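Local coordinates for flavoprotein (Thermotoga maritima, PDB 5V8S) that is a flavo-diiron protein that probably passes electrons from FMN to a di-iron centre, where relatives reduce oxygen or nitric oxide, at residues P100-S105 with F177-G182; Y220-A225 with S257-D262; Y300-E305 with S311-D316. The protein carries 1 engineered substitution. One frame throughout, in Å; residues are numbered along the deposited sequence.

From the N terminus, the chain first builds the metallo-beta-lactamase half. Contact 1 closes a loop of 71 residues there. It brings helix 100-103, which follows strand 92-94 of one mixed sheet, to strand 175-179 of the other, with the di-iron group between them. Contact 2 comes next, closes a loop of 31 residues that holds strand 235-238, and joins helix 218-228 to the end of helix 248-260. Contact 3 closes the short loop between edge strand 296-302 and helix 310-316, with five residues between its segments. The three follow in series, so none nests within or crosses another. Contacts 1 and 3 lie on opposite sides of the chain's centre, and both touch the second subunit.

Contact 1 (P100-S105 with F177-G182); sequences PDDSGS and FSCDVG. Engineered in segment 100-105: D102 (natural residue His). With FEO (mu-oxo-diiron), chain C.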
loop_
_atom_site.group_PDB
_atom_site.type_symbol
_atom_site.label_atom_id
_atom_site.label_comp_id
_atom_site.label_asym_id
_atom_site.label_seq_id
_atom_site.Cartn_x
_atom_site.Cartn_y
_atom_site.Cartn_z
ATOM N N PRO A 100 22.401 4.501 6.675
ATOM C CA PRO A 100 23.137 4.960 5.485
ATOM C C PRO A 100 22.668 6.252 4.850
ATOM O O PRO A 100 23.386 6.752 3.978
ATOM C CB PRO A 100 23.032 3.779 4.524
ATOM C CG PRO A 100 22.953 2.606 5.426
ATOM C CD PRO A 100 22.124 3.051 6.592
ATOM N N ASP A 101 21.503 6.811 5.201
ATOM C CA ASP A 101 21.192 8.142 4.690
ATOM C C ASP A 101 22.116 9.204 5.267
ATOM O O ASP A 101 22.336 10.240 4.634
ATOM C CB ASP A 101 19.742 8.537 4.963
ATOM C CG ASP A 101 19.377 8.528 6.436
ATOM O OD1 ASP A 101 19.682 7.554 7.142
ATOM O OD2 ASP A 101 18.762 9.512 6.908
ATOM N N ASP A 102 22.666 8.954 6.441
ATOM C CA ASP A 102 23.624 9.849 7.061
ATOM C C ASP A 102 25.063 9.331 7.024
ATOM O O ASP A 102 25.986 10.145 7.110
ATOM C CB ASP A 102 23.154 10.186 8.493
ATOM C CG ASP A 102 21.760 10.940 8.496
ATOM O OD1 ASP A 102 21.684 12.081 7.962
ATOM O OD2 ASP A 102 20.728 10.416 8.991
ATOM N N SER A 103 25.284 8.024 6.817
ATOM C CA SER A 103 26.627 7.434 6.867
ATOM C C SER A 103 27.128 6.891 5.535
ATOM O O SER A 103 28.265 6.399 5.473
ATOM C CB SER A 103 26.666 6.298 7.895
ATOM O OG SER A 103 25.959 5.158 7.435
ATOM N N GLY A 104 26.323 6.946 4.474
ATOM C CA GLY A 104 26.688 6.242 3.258
ATOM C C GLY A 104 27.949 6.769 2.601
ATOM O O GLY A 104 28.611 6.045 1.841
ATOM N N SER A 105 28.280 8.037 2.850
ATOM C CA SER A 105 29.484 8.667 2.320
ATOM C C SER A 105 30.734 8.354 3.121
ATOM O O SER A 105 31.823 8.745 2.693
ATOM C CB SER A 105 29.293 10.188 2.284
ATOM O OG SER A 105 28.905 10.705 3.552
ATOM N N PHE A 177 24.466 18.928 17.833
ATOM C CA PHE A 177 24.445 18.214 16.559
ATOM C C PHE A 177 23.642 16.943 16.804
ATOM O O PHE A 177 24.090 16.048 17.525
ATOM C CB PHE A 177 25.868 17.879 16.106
ATOM C CG PHE A 177 26.754 19.081 15.917
ATOM C CD1 PHE A 177 27.509 19.578 16.970
ATOM C CD2 PHE A 177 26.869 19.686 14.674
ATOM C CE1 PHE A 177 28.354 20.677 16.784
ATOM C CE2 PHE A 177 27.719 20.773 14.480
ATOM C CZ PHE A 177 28.457 21.268 15.535
ATOM N N SER A 178 22.431 16.888 16.257
ATOM C CA SER A 178 21.449 15.931 16.730
ATOM C C SER A 178 21.032 14.897 15.697
ATOM O O SER A 178 20.209 14.040 16.016
ATOM C CB SER A 178 20.205 16.677 17.225
ATOM O OG SER A 178 19.720 17.546 16.228
ATOM N N CYS A 179 21.553 14.967 14.473
ATOM C CA CYS A 179 21.230 14.015 13.413
ATOM C C CYS A 179 19.715 13.860 13.222
ATOM O O CYS A 179 19.053 14.844 12.924
ATOM C CB CYS A 179 21.957 12.685 13.602
ATOM S SG CYS A 179 22.105 11.792 12.043
ATOM N N ASP A 180 19.126 12.670 13.394
ATOM C CA ASP A 180 17.685 12.538 13.130
ATOM C C ASP A 180 16.825 13.269 14.141
ATOM O O ASP A 180 15.671 13.596 13.825
ATOM C CB ASP A 180 17.222 11.081 13.156
ATOM C CG ASP A 180 17.670 10.276 11.937
ATOM O OD1 ASP A 180 18.228 10.864 10.987
ATOM O OD2 ASP A 180 17.479 9.041 11.944
ATOM N N VAL A 181 17.342 13.520 15.339
ATOM C CA VAL A 181 16.578 14.184 16.385
ATOM C C VAL A 181 16.453 15.655 15.997
ATOM O O VAL A 181 17.442 16.389 15.961
ATOM C CB VAL A 181 17.246 14.009 17.753
ATOM C CG1 VAL A 181 16.462 14.749 18.827
ATOM C CG2 VAL A 181 17.375 12.529 18.102
ATOM N N GLY A 182 15.240 16.090 15.691
ATOM C CA GLY A 182 15.017 17.445 15.232
ATOM C C GLY A 182 14.964 17.596 13.731
ATOM O O GLY A 182 14.830 18.727 13.237
HETATM FE FE1 FEO C . 17.723 7.337 10.782
HETATM FE FE2 FEO C . 18.437 10.138 8.974
HETATM O O FEO C . 18.640 8.339 9.483
HETATM O O HOH W 1 16.025 7.891 9.486
HETATM O O HOH W 2 16.196 9.759 8.903
#
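C179, on strand 175-179, meets D102, and the next residue, D180, brings its OD1 up to D102 OD2 while its carboxylate bridges the two irons. The C179 sulfur is anti to its backbone N (chi1 -157°), which aims it at helix 100-103. SG lies 3.6 Å from D102 OD2 and 3.7 Å from D102 CG, beside the carboxylate. D102 is an engineered residue; the natural one is His. Its OD2 binds FE2 at 2.3 Å, next to D101 OD2, which binds FE2 at 2.2 Å. In D180, OD2 binds FE1 at 2.1 Å, while OD1 binds FE2. D180 OD1 comes within 3.2 Å of D102 OD2, but the two are ligands of one iron and not a hydrogen-bonded pair. This is the di-iron site of the flavo-diiron proteins, built on a metallo-beta-lactamase fold. In the natural sequence, H97 to residue 102 would spell the family's H-x-E-x-D-H motif. H97, E99 and H163 complete the protein ligands of FE1, and H240 those of FE2. V181 closes a type II' beta turn that starts at S178 and has D180 as its third residue. The V181 carbonyl O accepts a 2.6 Å bond from S178 OG, almost in line with the C=O.

Contact 2 (Y220-A225 with S257-D262); sequences YILEGA and SVAKGD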
loop_
_atom_site.group_PDB
_atom_site.type_symbol
_atom_site.label_atom_id
_atom_site.label_comp_id
_atom_site.label_asym_id
_atom_site.label_seq_id
_atom_site.Cartn_x
_atom_site.Cartn_y
_atom_site.Cartn_z
ATOM N N TYR A 220 10.207 7.575 23.656
ATOM C CA TYR A 220 11.621 7.898 23.821
ATOM C C TYR A 220 11.936 9.336 23.424
ATOM O O TYR A 220 12.987 9.862 23.819
ATOM C CB TYR A 220 12.477 6.930 23.000
ATOM C CG TYR A 220 12.574 5.543 23.591
ATOM C CD1 TYR A 220 13.520 5.248 24.569
ATOM C CD2 TYR A 220 11.746 4.521 23.156
ATOM C CE1 TYR A 220 13.604 3.982 25.113
ATOM C CE2 TYR A 220 11.827 3.262 23.689
ATOM C CZ TYR A 220 12.756 2.993 24.665
ATOM O OH TYR A 220 12.832 1.720 25.177
ATOM N N ILE A 221 11.053 9.990 22.666
ATOM C CA ILE A 221 11.191 11.424 22.438
ATOM C C ILE A 221 11.041 12.158 23.753
ATOM O O ILE A 221 11.817 13.064 24.072
ATOM C CB ILE A 221 10.140 11.909 21.413
ATOM C CG1 ILE A 221 10.469 11.379 20.025
ATOM C CG2 ILE A 221 10.039 13.454 21.394
ATOM C CD1 ILE A 221 9.357 11.654 19.018
ATOM N N LEU A 222 10.045 11.767 24.543
ATOM C CA LEU A 222 9.823 12.416 25.825
ATOM C C LEU A 222 10.996 12.181 26.764
ATOM O O LEU A 222 11.451 13.112 27.444
ATOM C CB LEU A 222 8.517 11.900 26.423
ATOM C CG LEU A 222 7.307 12.120 25.517
ATOM C CD1 LEU A 222 6.067 11.558 26.180
ATOM C CD2 LEU A 222 7.137 13.600 25.202
ATOM N N GLU A 223 11.508 10.951 26.810
ATOM C CA GLU A 223 12.688 10.670 27.629
ATOM C C GLU A 223 13.896 11.463 27.152
ATOM O O GLU A 223 14.662 11.988 27.970
ATOM C CB GLU A 223 13.016 9.177 27.585
ATOM C CG GLU A 223 12.082 8.296 28.371
ATOM C CD GLU A 223 12.642 6.894 28.566
ATOM O OE1 GLU A 223 13.870 6.706 28.398
ATOM O OE2 GLU A 223 11.853 5.984 28.895
ATOM N N GLY A 224 14.108 11.524 25.836
ATOM C CA GLY A 224 15.240 12.263 25.307
ATOM C C GLY A 224 15.146 13.748 25.590
ATOM O O GLY A 224 16.137 14.383 25.959
ATOM N N ALA A 225 13.956 14.327 25.415
ATOM C CA ALA A 225 13.776 15.743 25.723
ATOM C C ALA A 225 14.063 16.029 27.190
ATOM O O ALA A 225 14.652 17.060 27.521
ATOM C CB ALA A 225 12.357 16.170 25.361
ATOM N N SER A 257 5.223 18.015 21.687
ATOM C CA SER A 257 3.789 18.095 21.422
ATOM C C SER A 257 3.315 16.961 20.517
ATOM O O SER A 257 2.255 16.366 20.748
ATOM C CB SER A 257 3.474 19.442 20.774
ATOM O OG SER A 257 2.099 19.539 20.510
ATOM N N VAL A 258 4.085 16.653 19.477
ATOM C CA VAL A 258 3.738 15.541 18.602
ATOM C C VAL A 258 3.808 14.228 19.366
ATOM O O VAL A 258 2.914 13.383 19.254
ATOM C CB VAL A 258 4.640 15.543 17.354
ATOM C CG1 VAL A 258 4.470 14.252 16.531
ATOM C CG2 VAL A 258 4.352 16.759 16.507
ATOM N N ALA A 259 4.869 14.026 20.146
ATOM C CA ALA A 259 5.005 12.782 20.898
ATOM C C ALA A 259 3.846 12.574 21.871
ATOM O O ALA A 259 3.384 11.440 22.059
ATOM C CB ALA A 259 6.344 12.754 21.632
ATOM N N LYS A 260 3.368 13.654 22.507
ATOM C CA LYS A 260 2.260 13.544 23.445
ATOM C C LYS A 260 0.913 13.507 22.741
ATOM O O LYS A 260 -0.080 13.156 23.378
ATOM C CB LYS A 260 2.255 14.704 24.448
ATOM C CG LYS A 260 3.442 14.669 25.396
ATOM C CD LYS A 260 3.196 15.422 26.695
ATOM C CE LYS A 260 2.774 16.829 26.445
ATOM N NZ LYS A 260 3.135 17.750 27.598
ATOM N N GLY A 261 0.860 13.882 21.467
ATOM C CA GLY A 261 -0.403 13.951 20.736
ATOM C C GLY A 261 -1.289 15.104 21.173
ATOM O O GLY A 261 -2.512 14.946 21.230
ATOM N N ASP A 262 -0.711 16.266 21.477
ATOM C CA ASP A 262 -1.511 17.429 21.858
ATOM C C ASP A 262 -2.465 17.796 20.721
ATOM O O ASP A 262 -2.007 18.043 19.593
ATOM C CB ASP A 262 -0.626 18.638 22.160
ATOM C CG ASP A 262 0.163 18.500 23.458
ATOM O OD1 ASP A 262 -0.094 17.585 24.282
ATOM O OD2 ASP A 262 1.066 19.327 23.631
#
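I221 and L222 press on A259 of helix 248-260, whose single methyl is consistent with the close approach of the two helices. The CA atoms of I221 and A259 are 6.5 Å apart. I221 puts its CG2 branch into the contact, 3.8 Å from A259 CB. That methyl is anti to the backbone N, because CG1 takes the place beside the N (chi1 -70°). CD1 at the end of the other branch also comes near, 4.1 Å from A259 CB. I221 also touches I210 and I214 of helix 196-214 and L162. L222 reaches A259 from the next position. Its CD2 is 3.8 Å from A259 CB, so the one methyl of A259 is touched by both residues. L222 then spreads over the start of the K260 chain. CD2 is 3.9 Å and CD1 is 4.1 Å from K260 CG, and the two side chains cross at about a right angle. This part is nearer the surface, and K260 itself is exposed. L222 and, one turn on, A225 also touch V256, which extends the apolar seam along helix 248-260. The contact is thus a close helix-helix packing around an alanine. It sits where helix 248-260 ends in a Schellman motif: G261 has positive phi, with G261 N bonded to V258 O and D262 N to S257 O.

Contact 3 (Y300-E305 with S311-D316); sequences YKFSDE and SEILKD
Y300 OH donates a very short hydrogen bond, 2.5 Å, to D316 OD2. The acceptor lies at the edge of the Y300 ring, near its plane, and the ring and carboxylate planes are 37° apart. The other oxygen, D316 OD1, makes a salt bridge with K267 at the start of the neighbouring strand. One carboxylate therefore holds the tyrosine hydroxyl and a lysine, and both would favour its charged form. E312 O also lies 3.2 Å from Y300 OH, but as a near neighbour and not a bonded one. E312 turns its own carboxylate to lysines: OE1 takes K315 NZ at 2.8 Å on the syn side, and OE2 pairs with K208 of helix 196-214.

The apolar half of the contact belongs to I313. Its CG1 sits over one face of the Y300 ring, 3.8 Å from the centroid and 20° off the normal, a CH-pi contact. With CG1 beside the backbone N and CD1 extended from it, the branch runs on to F302. I313 CD1 stops 4.0 Å from F302 CZ. P308 touches Y300, F302 and I313, and I271 of strand 267-273 also meets I313.

Strand 300-302 and helix 311-316 run roughly antiparallel, at 148°, with axes 10.4 Å apart. This is a beta-alpha unit of the flavodoxin-like fold, in which the helix packs against edge strand 296-302 of the parallel five-stranded sheet.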
loop_
_atom_site.group_PDB
_atom_site.type_symbol
_atom_site.label_atom_id
_atom_site.label_comp_id
_atom_site.label_asym_id
_atom_site.label_seq_id
_atom_site.Cartn_x
_atom_site.Cartn_y
_atom_site.Cartn_z
ATOM N N TYR A 300 -9.477 11.479 4.322
ATOM C CA TYR A 300 -8.671 10.598 3.487
ATOM C C TYR A 300 -9.545 9.455 2.996
ATOM O O TYR A 300 -10.032 8.659 3.804
ATOM C CB TYR A 300 -7.478 10.055 4.269
ATOM C CG TYR A 300 -6.480 11.136 4.567
ATOM C CD1 TYR A 300 -5.657 11.619 3.564
ATOM C CD2 TYR A 300 -6.368 11.686 5.840
ATOM C CE1 TYR A 300 -4.726 12.609 3.818
ATOM C CE2 TYR A 300 -5.450 12.702 6.098
ATOM C CZ TYR A 300 -4.640 13.165 5.084
ATOM O OH TYR A 300 -3.710 14.166 5.334
ATOM N N LYS A 301 -9.714 9.356 1.683
ATOM C CA LYS A 301 -10.610 8.384 1.074
ATOM C C LYS A 301 -9.846 7.468 0.125
ATOM O O LYS A 301 -9.184 7.944 -0.799
ATOM C CB LYS A 301 -11.711 9.103 0.268
ATOM C CG LYS A 301 -12.651 8.163 -0.495
ATOM C CD LYS A 301 -13.335 8.792 -1.738
ATOM C CE LYS A 301 -13.643 10.245 -1.626
ATOM N NZ LYS A 301 -14.351 10.714 -2.874
ATOM N N PHE A 302 -9.982 6.155 0.325
ATOM C CA PHE A 302 -9.532 5.151 -0.645
ATOM C C PHE A 302 -10.733 4.776 -1.509
ATOM O O PHE A 302 -11.688 4.189 -1.012
ATOM C CB PHE A 302 -9.051 3.894 0.066
ATOM C CG PHE A 302 -7.813 4.091 0.911
ATOM C CD1 PHE A 302 -6.564 4.052 0.342
ATOM C CD2 PHE A 302 -7.916 4.297 2.264
ATOM C CE1 PHE A 302 -5.423 4.227 1.116
ATOM C CE2 PHE A 302 -6.767 4.484 3.059
ATOM C CZ PHE A 302 -5.539 4.431 2.478
ATOM N N SER A 303 -10.683 5.098 -2.787
ATOM C CA SER A 303 -11.786 4.780 -3.686
ATOM C C SER A 303 -11.233 4.117 -4.937
ATOM O O SER A 303 -10.026 3.864 -5.059
ATOM C CB SER A 303 -12.557 6.034 -4.086
ATOM O OG SER A 303 -11.774 6.826 -4.966
ATOM N N ASP A 304 -12.129 3.857 -5.884
ATOM C CA ASP A 304 -11.684 3.260 -7.131
ATOM C C ASP A 304 -10.962 4.257 -8.035
ATOM O O ASP A 304 -10.433 3.860 -9.070
ATOM C CB ASP A 304 -12.846 2.519 -7.822
ATOM C CG ASP A 304 -13.956 3.424 -8.305
ATOM O OD1 ASP A 304 -13.752 4.635 -8.459
ATOM O OD2 ASP A 304 -15.068 2.910 -8.542
ATOM N N GLU A 305 -10.883 5.530 -7.656
ATOM C CA GLU A 305 -10.147 6.505 -8.439
ATOM C C GLU A 305 -9.060 7.215 -7.660
ATOM O O GLU A 305 -8.193 7.838 -8.283
ATOM C CB GLU A 305 -11.090 7.575 -9.014
ATOM C CG GLU A 305 -11.938 7.078 -10.143
ATOM C CD GLU A 305 -12.562 8.201 -10.941
ATOM O OE1 GLU A 305 -12.014 9.322 -10.961
ATOM O OE2 GLU A 305 -13.607 7.956 -11.553
ATOM N N SER A 311 1.827 8.336 4.351
ATOM C CA SER A 311 2.605 9.304 5.126
ATOM C C SER A 311 1.794 10.545 5.470
ATOM O O SER A 311 2.025 11.161 6.514
ATOM C CB SER A 311 3.863 9.684 4.349
ATOM O OG SER A 311 3.539 10.372 3.152
ATOM N N GLU A 312 0.857 10.935 4.605
ATOM C CA GLU A 312 0.020 12.096 4.881
ATOM C C GLU A 312 -1.058 11.778 5.910
ATOM O O GLU A 312 -1.363 12.612 6.767
ATOM C CB GLU A 312 -0.611 12.582 3.585
ATOM C CG GLU A 312 0.367 13.180 2.612
ATOM C CD GLU A 312 0.940 14.498 3.113
ATOM O OE1 GLU A 312 0.153 15.331 3.607
ATOM O OE2 GLU A 312 2.156 14.702 3.001
ATOM N N ILE A 313 -1.651 10.590 5.843
ATOM C CA ILE A 313 -2.557 10.167 6.909
ATOM C C ILE A 313 -1.850 10.235 8.253
ATOM O O ILE A 313 -2.361 10.809 9.220
ATOM C CB ILE A 313 -3.091 8.753 6.629
ATOM C CG1 ILE A 313 -3.935 8.750 5.351
ATOM C CG2 ILE A 313 -3.927 8.257 7.811
ATOM C CD1 ILE A 313 -4.319 7.364 4.848
ATOM N N LEU A 314 -0.660 9.645 8.332
ATOM C CA LEU A 314 0.046 9.539 9.602
ATOM C C LEU A 314 0.386 10.915 10.157
ATOM O O LEU A 314 0.268 11.150 11.363
ATOM C CB LEU A 314 1.291 8.685 9.407
ATOM C CG LEU A 314 1.047 7.185 9.262
ATOM C CD1 LEU A 314 2.326 6.514 8.898
ATOM C CD2 LEU A 314 0.509 6.582 10.524
ATOM N N LYS A 315 0.764 11.849 9.283
ATOM C CA LYS A 315 1.105 13.201 9.709
ATOM C C LYS A 315 -0.038 13.884 10.444
ATOM O O LYS A 315 0.205 14.735 11.324
ATOM C CB LYS A 315 1.478 14.012 8.477
ATOM C CG LYS A 315 1.614 15.482 8.685
ATOM C CD LYS A 315 1.560 16.205 7.348
ATOM C CE LYS A 315 0.138 16.347 6.853
ATOM N NZ LYS A 315 0.132 17.189 5.638
ATOM N N ASP A 316 -1.271 13.558 10.088
ATOM C CA ASP A 316 -2.420 14.262 10.643
ATOM C C ASP A 316 -2.939 13.660 11.940
ATOM O O ASP A 316 -3.783 14.286 12.589
ATOM C CB ASP A 316 -3.529 14.361 9.579
ATOM C CG ASP A 316 -3.343 15.581 8.677
ATOM O OD1 ASP A 316 -3.033 16.665 9.217
ATOM O OD2 ASP A 316 -3.437 15.468 7.450
#